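Putative metal-sulfur cluster biosynthesis proteins YuaD (PDB 1ORU) is of unknown function but, as a MOSC-domain protein, may bind molybdenum and pyridoxal phosphate and act in metal-sulfur cluster biosynthesis. Local coordinates at residues 9-15 with 173-179; 66-71 with 123-129; 71-76 with 104-108; 79-84 with 156-161; 109-113 with 181-185. Numbering follows the deposited sequence.

Three of the five contacts are largely buried (2, 3 and 5), whereas contacts 1 and 4 lie partly exposed. Contacts 1, 2, 3 and 5 all reach the same mixed sheet; contact 4 instead fastens helix 74-84 to segment 156-161, at the end of helix 149-156. Strand 178-184 serves contacts 1 and 5, strand 69-73 serves contacts 2 and 3, which share Ile71, and helix 74-84 serves contacts 3 and 4. Chemistry follows place: backbone pairing in contact 1, arginine with acidic or amide side chains in contact 2, a buried carboxylate in contact 3, a lysine reaching a carbonyl in contact 4, and a serine hydroxyl in contact 5. Contacts 2 and 5 also touch the second subunit.

Contact 1. Residues 9-15 with 173-179; sequences TAKAEGL and VYTGDEI
Ile179, Leu15 and Ala12 have the most surface buried where segment 9-15 of strand 5-17 meets segment 173-179. The two run antiparallel, with Ala10 and Ile179 as a hydrogen-bonded pair (CA-CA 5.1 Å): Ala10 N donates to Ile179 O at 2.9 Å and Ile179 N to Ala10 O at 2.8 Å. Lys11 and Glu178 form the next, non-hydrogen-bonded pair. Ile179, in a p rotamer on the same face as Ala10, sets CG1 3.7 Å from Ala10 CB and also touches Val100 and Phe117. Next, Ala12 N donates to Asp177 O and Ala12 O accepts from Gly176 N, both at 2.8 Å. There the chain folds through a type II turn, Tyr174 to Asp177, with Gly176 at phi 85°, psi -1°, which calls for glycine. Asp177 OD2 accepts from Tyr174 N (2.9 Å). Beyond it Leu15 (m, t) brings CD1 to 3.3 Å from Val173 O and 3.8 Å from Val173 CG2. Strand 5-17 pairs antiparallel with 178-184 in the mixed sheet, joining the two ends of the chain; its Glu13-Gly14 classic bulge faces Ala99 of strand 98-101. Main-chain bonds thus set the register, while apolar contacts fill in behind: Ile179 with Ala10, Leu15 with Val173.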
# COMPACT_ATOMS: atom_id res chain seq x y z
N THR A 9 -5.30 17.16 12.41
CA THR A 9 -3.99 17.79 12.47
C THR A 9 -3.14 17.18 13.58
O THR A 9 -3.65 16.91 14.67
CB THR A 9 -4.13 19.30 12.73
OG1 THR A 9 -4.83 19.90 11.63
CG2 THR A 9 -2.77 19.96 12.87
N ALA A 10 -1.87 16.93 13.28
CA ALA A 10 -0.94 16.38 14.25
C ALA A 10 0.39 17.09 14.06
O ALA A 10 0.47 18.10 13.35
CB ALA A 10 -0.77 14.87 14.06
N LYS A 11 1.44 16.56 14.68
CA LYS A 11 2.75 17.20 14.62
C LYS A 11 3.92 16.24 14.51
O LYS A 11 3.92 15.17 15.10
CB LYS A 11 2.93 18.07 15.87
CG LYS A 11 4.28 18.76 16.01
CD LYS A 11 4.31 19.60 17.29
CE LYS A 11 5.63 20.32 17.48
NZ LYS A 11 5.65 21.08 18.77
N ALA A 12 4.93 16.64 13.73
CA ALA A 12 6.13 15.84 13.58
C ALA A 12 7.09 16.38 14.65
O ALA A 12 7.71 17.43 14.46
CB ALA A 12 6.73 16.03 12.19
N GLU A 13 7.18 15.68 15.78
CA GLU A 13 8.05 16.10 16.88
C GLU A 13 9.52 15.91 16.56
O GLU A 13 10.36 16.72 16.96
CB GLU A 13 7.74 15.30 18.16
CG GLU A 13 6.40 15.58 18.79
CD GLU A 13 6.32 16.95 19.46
OE1 GLU A 13 7.34 17.66 19.52
OE2 GLU A 13 5.22 17.30 19.94
N GLY A 14 9.84 14.84 15.84
CA GLY A 14 11.22 14.57 15.50
C GLY A 14 11.41 13.89 14.16
O GLY A 14 10.54 13.15 13.70
N LEU A 15 12.56 14.15 13.54
CA LEU A 15 12.91 13.56 12.25
C LEU A 15 14.27 12.89 12.47
O LEU A 15 15.12 13.42 13.19
CB LEU A 15 13.03 14.65 11.18
CG LEU A 15 11.80 15.52 10.96
CD1 LEU A 15 12.12 16.58 9.91
CD2 LEU A 15 10.61 14.66 10.52
N VAL A 173 10.87 18.14 4.85
CA VAL A 173 10.11 18.12 6.10
C VAL A 173 11.04 18.68 7.18
O VAL A 173 12.26 18.45 7.14
CB VAL A 173 9.61 16.70 6.45
CG1 VAL A 173 8.60 16.25 5.40
CG2 VAL A 173 10.78 15.70 6.49
N TYR A 174 10.47 19.41 8.13
CA TYR A 174 11.24 20.07 9.18
C TYR A 174 10.74 19.74 10.58
O TYR A 174 9.56 19.48 10.79
CB TYR A 174 11.17 21.58 8.97
CG TYR A 174 11.50 22.01 7.55
CD1 TYR A 174 12.82 22.29 7.17
CD2 TYR A 174 10.50 22.12 6.58
CE1 TYR A 174 13.13 22.67 5.86
CE2 TYR A 174 10.80 22.50 5.27
CZ TYR A 174 12.12 22.78 4.92
OH TYR A 174 12.42 23.15 3.62
N THR A 175 11.65 19.77 11.55
CA THR A 175 11.30 19.49 12.94
C THR A 175 10.15 20.39 13.41
O THR A 175 10.18 21.60 13.20
CB THR A 175 12.51 19.72 13.87
OG1 THR A 175 13.61 18.92 13.42
CG2 THR A 175 12.17 19.34 15.30
N GLY A 176 9.14 19.80 14.05
CA GLY A 176 8.02 20.58 14.54
C GLY A 176 6.91 20.87 13.54
O GLY A 176 5.92 21.52 13.87
N ASP A 177 7.09 20.41 12.30
CA ASP A 177 6.08 20.62 11.27
C ASP A 177 4.71 20.14 11.71
O ASP A 177 4.57 19.07 12.29
CB ASP A 177 6.44 19.86 9.99
CG ASP A 177 7.31 20.65 9.05
OD1 ASP A 177 7.60 21.83 9.35
OD2 ASP A 177 7.69 20.10 7.99
N GLU A 178 3.69 20.94 11.41
CA GLU A 178 2.32 20.54 11.72
C GLU A 178 1.94 19.68 10.52
O GLU A 178 2.19 20.05 9.37
CB GLU A 178 1.42 21.78 11.80
CG GLU A 178 0.14 21.55 12.58
CD GLU A 178 -0.69 22.82 12.70
OE1 GLU A 178 -1.22 23.29 11.67
OE2 GLU A 178 -0.82 23.34 13.83
N ILE A 179 1.36 18.51 10.76
CA ILE A 179 0.99 17.64 9.66
C ILE A 179 -0.52 17.46 9.54
O ILE A 179 -1.26 17.58 10.52
CB ILE A 179 1.65 16.25 9.78
CG1 ILE A 179 1.36 15.63 11.15
CG2 ILE A 179 3.15 16.39 9.56
CD1 ILE A 179 1.86 14.19 11.29
O HOH W 1 14.07 16.46 14.46

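Contact 2. Residues 66-71 with 123-129; sequences RRQISI and LLCEGEN
Loop 66-68 and the start of strand 69-73 pass beside strand 122-128 without pairing with it; the nearest CA atoms, Arg66 and Glu126, are 7.2 Å apart, so side chains bridge the gap. Arg66, extended (chi1-chi3 t), forms a salt bridge through NE to Glu126 OE1 at 2.7 Å. Its NH2 adds a weak bond to the same OE1 at 3.4 Å, and a water accepts from Arg66 NH2 (3.1 Å) and lies 2.8 Å from Glu126 OE1. Arg67 (chi1 m, chi3 p) grips Asn129 OD1 with both terminal nitrogens, NH1 at 2.9 Å and NH2 at 2.7 Å. Asn129 ND2 is 3.9 Å from Ser70 OG, and two waters fill that space: each accepts from ND2, at 3.0 and 2.9 Å, and lies 3.2 Å from Ser70 OG, the first also 3.0 Å from Ile71 O. Gly127 gives its N to Cys125 SG at 3.4 Å. Leu123 (m, t) packs CD1 on Ile71 CD1 at 3.6 Å and CD2 on Ile69 CG1 at 4.0 Å. The Glu126 carboxylate lies close to that of Glu126 of the second subunit, and a sulfate, probably from the crystallisation liquor, lies about 4 Å from the Arg67 side chain. Gln68 and Ile69, both facing Cys165, form a classic beta bulge; strands 69-73 and 122-128 belong to the mixed sheet of the MOSC domain, each pairing antiparallel with strand 163-169.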
# COMPACT_ATOMS: atom_id res chain seq x y z
N ARG A 66 8.59 -1.27 -0.12
CA ARG A 66 7.34 -0.79 0.46
C ARG A 66 7.55 -0.05 1.79
O ARG A 66 6.75 0.81 2.16
CB ARG A 66 6.43 -1.99 0.67
CG ARG A 66 5.10 -1.69 1.26
CD ARG A 66 4.46 -2.98 1.74
NE ARG A 66 3.05 -2.77 2.05
CZ ARG A 66 2.37 -3.46 2.95
NH1 ARG A 66 2.97 -4.41 3.65
NH2 ARG A 66 1.08 -3.20 3.14
N ARG A 67 8.61 -0.40 2.50
CA ARG A 67 8.90 0.21 3.79
C ARG A 67 9.94 1.32 3.66
O ARG A 67 11.07 1.20 4.14
CB ARG A 67 9.39 -0.89 4.75
CG ARG A 67 8.35 -1.98 5.01
CD ARG A 67 8.99 -3.23 5.61
NE ARG A 67 9.69 -2.93 6.85
CZ ARG A 67 9.11 -2.82 8.04
NH1 ARG A 67 7.80 -3.01 8.17
NH2 ARG A 67 9.83 -2.48 9.10
N GLN A 68 9.54 2.41 3.01
CA GLN A 68 10.43 3.55 2.78
C GLN A 68 10.61 4.48 3.96
O GLN A 68 11.70 4.99 4.20
CB GLN A 68 9.93 4.35 1.58
CG GLN A 68 10.06 3.61 0.26
CD GLN A 68 9.33 4.30 -0.87
OE1 GLN A 68 9.13 5.51 -0.85
NE2 GLN A 68 8.95 3.53 -1.88
N ILE A 69 9.53 4.72 4.71
CA ILE A 69 9.57 5.62 5.85
C ILE A 69 8.90 4.97 7.05
O ILE A 69 7.82 4.40 6.94
CB ILE A 69 8.82 6.95 5.55
CG1 ILE A 69 9.44 7.64 4.33
CG2 ILE A 69 8.88 7.87 6.76
CD1 ILE A 69 10.85 8.17 4.55
N SER A 70 9.56 5.04 8.21
CA SER A 70 9.02 4.46 9.42
C SER A 70 8.55 5.56 10.36
O SER A 70 9.28 6.52 10.60
CB SER A 70 10.10 3.62 10.11
OG SER A 70 9.61 3.08 11.32
N ILE A 71 7.33 5.43 10.87
CA ILE A 71 6.77 6.44 11.77
C ILE A 71 6.27 5.85 13.09
O ILE A 71 5.66 4.78 13.12
CB ILE A 71 5.56 7.17 11.13
CG1 ILE A 71 5.94 7.71 9.75
CG2 ILE A 71 5.10 8.30 12.04
CD1 ILE A 71 4.79 8.45 9.06
N LEU A 123 3.12 11.31 2.57
CA LEU A 123 3.39 9.90 2.83
C LEU A 123 2.11 9.08 2.67
O LEU A 123 1.03 9.49 3.11
CB LEU A 123 3.93 9.72 4.25
CG LEU A 123 5.25 10.44 4.57
CD1 LEU A 123 5.66 10.18 6.01
CD2 LEU A 123 6.32 9.96 3.62
N LEU A 124 2.25 7.93 2.02
CA LEU A 124 1.13 7.01 1.80
C LEU A 124 1.27 5.92 2.85
O LEU A 124 2.30 5.25 2.92
CB LEU A 124 1.21 6.40 0.40
CG LEU A 124 0.27 5.23 0.11
CD1 LEU A 124 -1.18 5.72 0.10
CD2 LEU A 124 0.63 4.61 -1.24
N CYS A 125 0.25 5.73 3.67
CA CYS A 125 0.32 4.70 4.72
C CYS A 125 0.30 3.26 4.18
O CYS A 125 -0.62 2.87 3.44
CB CYS A 125 -0.82 4.90 5.72
SG CYS A 125 -0.74 3.72 7.09
N GLU A 126 1.31 2.48 4.54
CA GLU A 126 1.39 1.09 4.14
C GLU A 126 1.17 0.12 5.30
O GLU A 126 1.65 -1.01 5.30
CB GLU A 126 2.73 0.80 3.45
CG GLU A 126 2.82 1.34 2.02
CD GLU A 126 1.87 0.65 1.05
OE1 GLU A 126 1.72 -0.58 1.13
OE2 GLU A 126 1.27 1.35 0.19
N GLY A 127 0.45 0.59 6.32
CA GLY A 127 0.11 -0.28 7.43
C GLY A 127 1.03 -0.42 8.61
O GLY A 127 2.07 0.24 8.71
N GLU A 128 0.64 -1.30 9.52
CA GLU A 128 1.38 -1.56 10.75
C GLU A 128 2.78 -2.08 10.56
O GLU A 128 3.06 -2.89 9.68
CB GLU A 128 0.63 -2.57 11.62
CG GLU A 128 -0.78 -2.19 12.00
CD GLU A 128 -1.37 -3.17 12.98
OE1 GLU A 128 -2.59 -3.09 13.24
OE2 GLU A 128 -0.62 -4.02 13.50
N ASN A 129 3.68 -1.61 11.42
CA ASN A 129 5.05 -2.07 11.39
C ASN A 129 5.11 -3.14 12.48
O ASN A 129 5.02 -2.83 13.67
CB ASN A 129 6.00 -0.91 11.72
CG ASN A 129 7.45 -1.29 11.57
OD1 ASN A 129 7.79 -2.29 10.93
ND2 ASN A 129 8.33 -0.48 12.15
O HOH W 2 -0.55 -2.21 0.64
O HOH W 3 7.03 2.11 12.97
O HOH W 4 10.98 0.19 11.18

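Contact 3. Residues 71-76 with 104-108; sequences IVSIEE and PDLTS
Pro104 opens segment 104-108 beside the first turn of helix 74-84, its CA 5.0 Å from that of Glu75 and its CB 4.0 Å from Glu75 CB; the Glu75 carboxylate itself is taken by Gly102 N and Met103 N. After Asp105, whose CB points away, Leu106 starts a 3-10 turn and drives its side chain (t, p) against the strand from Ile71 to Ser73: CD2 rests 3.8 Å from Ile71 CG2 and 3.9 Å from Ser73 CB. Thr107 follows (m) and binds the Glu76 carboxylate. Its OG1 donates to Glu76 OE1 at 2.6 Å, and its N donates to Glu76 OE2 at 3.2 Å and weakly to OE1 at 3.3 Å. Ser108 N closes the turn on Asp105 O (3.0 Å). Ser73, the N-cap with chi1 p, accepts Glu76 N on OG at 3.0 Å; this OG also bonds Met103 O. The segment thus lies across the junction of strand 69-73 with helix 74-84, with Leu106 also touching Ile163 of strand 163-169; strand 98-101 lies parallel to strand 69-73.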
# COMPACT_ATOMS: atom_id res chain seq x y z
N ILE A 71 7.33 5.43 10.87
CA ILE A 71 6.77 6.44 11.77
C ILE A 71 6.27 5.85 13.09
O ILE A 71 5.66 4.78 13.12
CB ILE A 71 5.56 7.17 11.13
CG1 ILE A 71 5.94 7.71 9.75
CG2 ILE A 71 5.10 8.30 12.04
CD1 ILE A 71 4.79 8.45 9.06
N VAL A 72 6.53 6.56 14.18
CA VAL A 72 6.06 6.15 15.51
C VAL A 72 5.48 7.39 16.17
O VAL A 72 5.82 8.52 15.80
CB VAL A 72 7.20 5.60 16.42
CG1 VAL A 72 7.84 4.39 15.77
CG2 VAL A 72 8.24 6.68 16.69
N SER A 73 4.59 7.21 17.13
CA SER A 73 4.03 8.36 17.82
C SER A 73 4.61 8.38 19.23
O SER A 73 4.86 7.33 19.82
CB SER A 73 2.50 8.28 17.86
OG SER A 73 2.05 7.58 19.00
N ILE A 74 4.85 9.58 19.74
CA ILE A 74 5.39 9.74 21.08
C ILE A 74 4.47 9.06 22.08
O ILE A 74 4.93 8.39 23.02
CB ILE A 74 5.51 11.24 21.46
CG1 ILE A 74 6.53 11.94 20.54
CG2 ILE A 74 5.90 11.39 22.93
CD1 ILE A 74 7.92 11.34 20.58
N GLU A 75 3.16 9.22 21.89
CA GLU A 75 2.18 8.62 22.78
C GLU A 75 2.30 7.10 22.85
O GLU A 75 2.31 6.53 23.95
CB GLU A 75 0.76 8.99 22.36
CG GLU A 75 0.39 10.46 22.49
CD GLU A 75 0.79 11.28 21.27
OE1 GLU A 75 0.96 10.68 20.19
OE2 GLU A 75 0.92 12.52 21.40
N GLU A 76 2.40 6.44 21.70
CA GLU A 76 2.51 4.98 21.70
C GLU A 76 3.86 4.51 22.25
O GLU A 76 3.94 3.47 22.91
CB GLU A 76 2.27 4.42 20.28
CG GLU A 76 0.84 4.67 19.77
CD GLU A 76 0.50 3.91 18.50
OE1 GLU A 76 1.37 3.81 17.61
OE2 GLU A 76 -0.65 3.43 18.37
N PRO A 104 -2.21 9.23 19.37
CA PRO A 104 -2.17 8.12 20.33
C PRO A 104 -2.58 6.76 19.77
O PRO A 104 -2.33 5.72 20.40
CB PRO A 104 -3.09 8.60 21.45
CG PRO A 104 -4.06 9.49 20.75
CD PRO A 104 -3.17 10.26 19.79
N ASP A 105 -3.21 6.75 18.60
CA ASP A 105 -3.62 5.51 17.96
C ASP A 105 -3.06 5.41 16.54
O ASP A 105 -3.70 4.85 15.65
CB ASP A 105 -5.15 5.41 17.92
CG ASP A 105 -5.75 5.17 19.29
OD1 ASP A 105 -5.41 4.14 19.92
OD2 ASP A 105 -6.57 6.00 19.73
N LEU A 106 -1.86 5.95 16.36
CA LEU A 106 -1.19 5.94 15.06
C LEU A 106 -1.14 4.59 14.38
O LEU A 106 -1.38 4.47 13.18
CB LEU A 106 0.25 6.44 15.22
CG LEU A 106 1.14 6.28 13.99
CD1 LEU A 106 0.68 7.23 12.89
CD2 LEU A 106 2.59 6.56 14.37
N THR A 107 -0.82 3.56 15.15
CA THR A 107 -0.70 2.22 14.59
C THR A 107 -1.97 1.74 13.89
O THR A 107 -1.90 0.89 13.00
CB THR A 107 -0.27 1.22 15.69
OG1 THR A 107 0.97 1.67 16.26
CG2 THR A 107 -0.07 -0.17 15.11
N SER A 108 -3.12 2.30 14.27
CA SER A 108 -4.38 1.90 13.65
C SER A 108 -4.69 2.64 12.35
O SER A 108 -5.67 2.32 11.68
CB SER A 108 -5.54 2.11 14.61
OG SER A 108 -5.44 1.25 15.73

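Contact 4. Residues 79-84 with 156-161; sequences EIALKM and HALGIR
Segment 79-84 is the last part of helix 74-84, with Lys83 N and Met84 N bonded back to Glu79 O (3.1 Å) and Ile80 O (2.9 Å). Facing it, 156-161 leaves helix 149-156 and folds into a type II turn from Ala157 to Ile160, closed by Ile160 N on Ala157 O at 2.9 Å. CA atoms approach most closely at Ile80 and Ala157, 5.7 Å. Ile80 (m, t) places CD1 3.9 Å from Ala157 CB and CG1 3.6 Å from Ile160 CD1. Lys83 bends at chi3 (p), its CD 3.9 Å from Ile160 CD1 and its CE 3.4 Å from His156 CD2, and NZ donates to His156 O at 2.7 Å. A water links Lys83 NZ (3.1 Å) to Leu158 O (2.8 Å). Selenomethionine Met84 packs on Phe153 of helix 149-156, which also touches Ile80. So the C-terminal end of helix 74-84 packs on the turn leading to strand 163-169. Lys83 lays its aliphatic chain along Ile160 and His156, and its ammonium bonds one carbonyl directly, a second through water.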
# COMPACT_ATOMS: atom_id res chain seq x y z
N GLU A 79 3.59 4.42 25.76
CA GLU A 79 2.75 3.29 26.11
C GLU A 79 3.60 2.03 26.18
O GLU A 79 3.45 1.22 27.11
CB GLU A 79 1.65 3.11 25.07
CG GLU A 79 0.39 2.49 25.63
CD GLU A 79 -0.70 2.32 24.58
OE1 GLU A 79 -0.86 3.22 23.73
OE2 GLU A 79 -1.40 1.28 24.62
N ILE A 80 4.50 1.85 25.22
CA ILE A 80 5.39 0.69 25.21
C ILE A 80 6.26 0.74 26.47
O ILE A 80 6.41 -0.27 27.17
CB ILE A 80 6.30 0.69 23.96
CG1 ILE A 80 5.46 0.50 22.69
CG2 ILE A 80 7.35 -0.42 24.07
CD1 ILE A 80 6.27 0.57 21.39
N ALA A 81 6.82 1.92 26.76
CA ALA A 81 7.68 2.09 27.93
C ALA A 81 6.98 1.61 29.20
O ALA A 81 7.55 0.84 29.97
CB ALA A 81 8.09 3.56 28.08
N LEU A 82 5.75 2.06 29.40
CA LEU A 82 4.99 1.66 30.58
C LEU A 82 4.79 0.15 30.64
O LEU A 82 5.01 -0.47 31.69
CB LEU A 82 3.62 2.35 30.60
CG LEU A 82 3.53 3.67 31.35
CD1 LEU A 82 4.47 4.70 30.74
CD2 LEU A 82 2.10 4.16 31.30
N LYS A 83 4.38 -0.45 29.53
CA LYS A 83 4.15 -1.88 29.48
C LYS A 83 5.42 -2.69 29.74
O LYS A 83 5.37 -3.78 30.29
CB LYS A 83 3.52 -2.27 28.14
CG LYS A 83 2.14 -1.64 27.92
CD LYS A 83 1.59 -1.91 26.52
CE LYS A 83 1.29 -3.38 26.28
NZ LYS A 83 0.81 -3.62 24.88
N MSE A 84 6.57 -2.14 29.35
CA MSE A 84 7.83 -2.83 29.55
C MSE A 84 8.45 -2.53 30.91
O MSE A 84 9.40 -3.20 31.33
CB MSE A 84 8.82 -2.45 28.46
CG MSE A 84 8.46 -2.98 27.08
SE MSE A 84 9.78 -2.46 25.82
CE MSE A 84 11.21 -3.67 26.36
N HIS A 156 4.77 -6.59 24.12
CA HIS A 156 4.04 -5.37 24.43
C HIS A 156 3.96 -4.29 23.35
O HIS A 156 3.13 -3.39 23.45
CB HIS A 156 4.59 -4.76 25.72
CG HIS A 156 4.33 -5.60 26.94
ND1 HIS A 156 5.34 -6.16 27.69
CD2 HIS A 156 3.17 -5.97 27.53
CE1 HIS A 156 4.81 -6.84 28.69
NE2 HIS A 156 3.49 -6.74 28.62
N ALA A 157 4.80 -4.39 22.33
CA ALA A 157 4.80 -3.39 21.26
C ALA A 157 3.78 -3.70 20.17
O ALA A 157 3.42 -2.82 19.37
CB ALA A 157 6.20 -3.27 20.66
N LEU A 158 3.32 -4.94 20.12
CA LEU A 158 2.34 -5.34 19.11
C LEU A 158 1.11 -4.44 19.17
O LEU A 158 0.50 -4.28 20.23
CB LEU A 158 1.92 -6.80 19.32
CG LEU A 158 0.94 -7.34 18.28
CD1 LEU A 158 1.58 -7.32 16.91
CD2 LEU A 158 0.53 -8.76 18.65
N GLY A 159 0.76 -3.86 18.03
CA GLY A 159 -0.40 -2.99 17.96
C GLY A 159 -0.14 -1.53 18.30
O GLY A 159 -1.04 -0.70 18.17
N ILE A 160 1.08 -1.22 18.74
CA ILE A 160 1.44 0.15 19.09
C ILE A 160 2.88 0.45 18.71
O ILE A 160 3.54 1.27 19.34
CB ILE A 160 1.27 0.43 20.62
CG1 ILE A 160 2.08 -0.57 21.44
CG2 ILE A 160 -0.20 0.38 21.00
CD1 ILE A 160 1.98 -0.36 22.96
N ARG A 161 3.38 -0.21 17.67
CA ARG A 161 4.76 0.01 17.26
C ARG A 161 4.89 0.95 16.07
O ARG A 161 5.98 1.15 15.55
CB ARG A 161 5.43 -1.34 16.97
CG ARG A 161 6.95 -1.26 16.83
CD ARG A 161 7.38 -1.79 15.49
NE ARG A 161 8.83 -1.73 15.28
CZ ARG A 161 9.52 -0.61 15.08
NH1 ARG A 161 8.92 0.58 15.08
NH2 ARG A 161 10.83 -0.68 14.86
O HOH W 5 0.81 -5.73 22.66

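Contact 5. Residues 109-113 with 181-185; sequences LKEGS and VHSYQ
Ser113 in its m rotamer does the main polar work: OG donates to Lys110 O at 2.8 Å and accepts Tyr184 N, also at 2.8 Å (175°). The CA atoms of Ser113 and Tyr184 are 4.7 Å apart. Tyr184, chi1 t and chi2 65°, brings its ring to the turn, with CD2 3.4 Å from Glu111 O; its ring also meets that of Trp5, the planes about 55° apart. The turn is type II, Lys110 to Ser113, closed by Ser113 N on Lys110 O (3.1 Å), with glycine at Gly112 (phi 102°). It leads into strand 114-116, which pairs antiparallel with strand 178-184 in the mixed sheet of the MOSC domain. Glu111 packs on Glu111, and His182 on Met56, of the second subunit. Leu109 (t, p) sends CD1 to 3.9 Å from Val181 CG1 and 3.5 Å from Ser183 OG. Lys110, chi1 m and then t throughout, passes Tyr184 O with CD at 3.6 Å. One water bridges Lys110 N (2.9 Å), Tyr184 O (3.1 Å) and Ser183 OG (2.6 Å).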
# COMPACT_ATOMS: atom_id res chain seq x y z
N LEU A 109 -3.88 3.64 11.99
CA LEU A 109 -4.12 4.39 10.76
C LEU A 109 -4.18 3.40 9.59
O LEU A 109 -3.21 2.70 9.30
CB LEU A 109 -3.01 5.41 10.53
CG LEU A 109 -3.24 6.40 9.38
CD1 LEU A 109 -4.42 7.31 9.69
CD2 LEU A 109 -1.98 7.22 9.17
N LYS A 110 -5.31 3.37 8.89
CA LYS A 110 -5.47 2.42 7.79
C LYS A 110 -4.64 2.68 6.54
O LYS A 110 -4.29 3.82 6.23
CB LYS A 110 -6.95 2.32 7.42
CG LYS A 110 -7.81 1.73 8.52
CD LYS A 110 -9.28 1.73 8.17
CE LYS A 110 -10.13 1.19 9.31
NZ LYS A 110 -11.60 1.32 9.06
N GLU A 111 -4.30 1.60 5.85
CA GLU A 111 -3.54 1.69 4.61
C GLU A 111 -4.36 2.57 3.67
O GLU A 111 -5.59 2.47 3.64
CB GLU A 111 -3.34 0.29 4.00
CG GLU A 111 -2.39 -0.63 4.80
CD GLU A 111 -3.08 -1.43 5.90
OE1 GLU A 111 -4.14 -1.00 6.40
OE2 GLU A 111 -2.54 -2.50 6.29
N GLY A 112 -3.70 3.45 2.92
CA GLY A 112 -4.43 4.32 2.02
C GLY A 112 -4.55 5.73 2.60
O GLY A 112 -4.87 6.68 1.88
N SER A 113 -4.31 5.86 3.90
CA SER A 113 -4.35 7.16 4.55
C SER A 113 -3.13 7.94 4.08
O SER A 113 -2.13 7.35 3.66
CB SER A 113 -4.30 7.01 6.08
OG SER A 113 -5.44 6.32 6.58
N VAL A 181 -3.34 14.83 8.56
CA VAL A 181 -3.57 13.40 8.36
C VAL A 181 -4.93 13.17 7.71
O VAL A 181 -5.94 13.68 8.19
CB VAL A 181 -3.51 12.63 9.70
CG1 VAL A 181 -3.76 11.14 9.47
CG2 VAL A 181 -2.15 12.85 10.37
N HIS A 182 -4.92 12.45 6.59
CA HIS A 182 -6.15 12.12 5.88
C HIS A 182 -6.35 10.63 6.15
O HIS A 182 -5.74 9.77 5.51
CB HIS A 182 -5.97 12.38 4.38
CG HIS A 182 -5.69 13.82 4.06
ND1 HIS A 182 -6.68 14.71 3.71
CD2 HIS A 182 -4.54 14.53 4.09
CE1 HIS A 182 -6.15 15.91 3.54
NE2 HIS A 182 -4.85 15.82 3.77
N SER A 183 -7.19 10.35 7.14
CA SER A 183 -7.46 8.98 7.57
C SER A 183 -8.49 8.28 6.69
O SER A 183 -9.64 8.70 6.59
CB SER A 183 -7.93 8.98 9.03
OG SER A 183 -7.91 7.68 9.58
N TYR A 184 -8.06 7.19 6.05
CA TYR A 184 -8.92 6.41 5.16
C TYR A 184 -10.02 5.67 5.92
O TYR A 184 -9.77 5.11 6.99
CB TYR A 184 -8.08 5.41 4.37
CG TYR A 184 -8.87 4.55 3.41
CD1 TYR A 184 -9.54 5.11 2.32
CD2 TYR A 184 -8.95 3.17 3.59
CE1 TYR A 184 -10.27 4.32 1.43
CE2 TYR A 184 -9.68 2.36 2.70
CZ TYR A 184 -10.33 2.94 1.63
OH TYR A 184 -11.04 2.16 0.75
N GLN A 185 -11.22 5.66 5.34
CA GLN A 185 -12.37 4.99 5.95
C GLN A 185 -12.96 3.90 5.06
O GLN A 185 -12.46 3.73 3.92
CB GLN A 185 -13.45 6.02 6.28
CG GLN A 185 -12.95 7.21 7.07
CD GLN A 185 -12.33 6.81 8.39
OE1 GLN A 185 -11.71 7.62 9.07
NE2 GLN A 185 -12.49 5.54 8.77
O HOH W 6 -7.56 5.12 9.23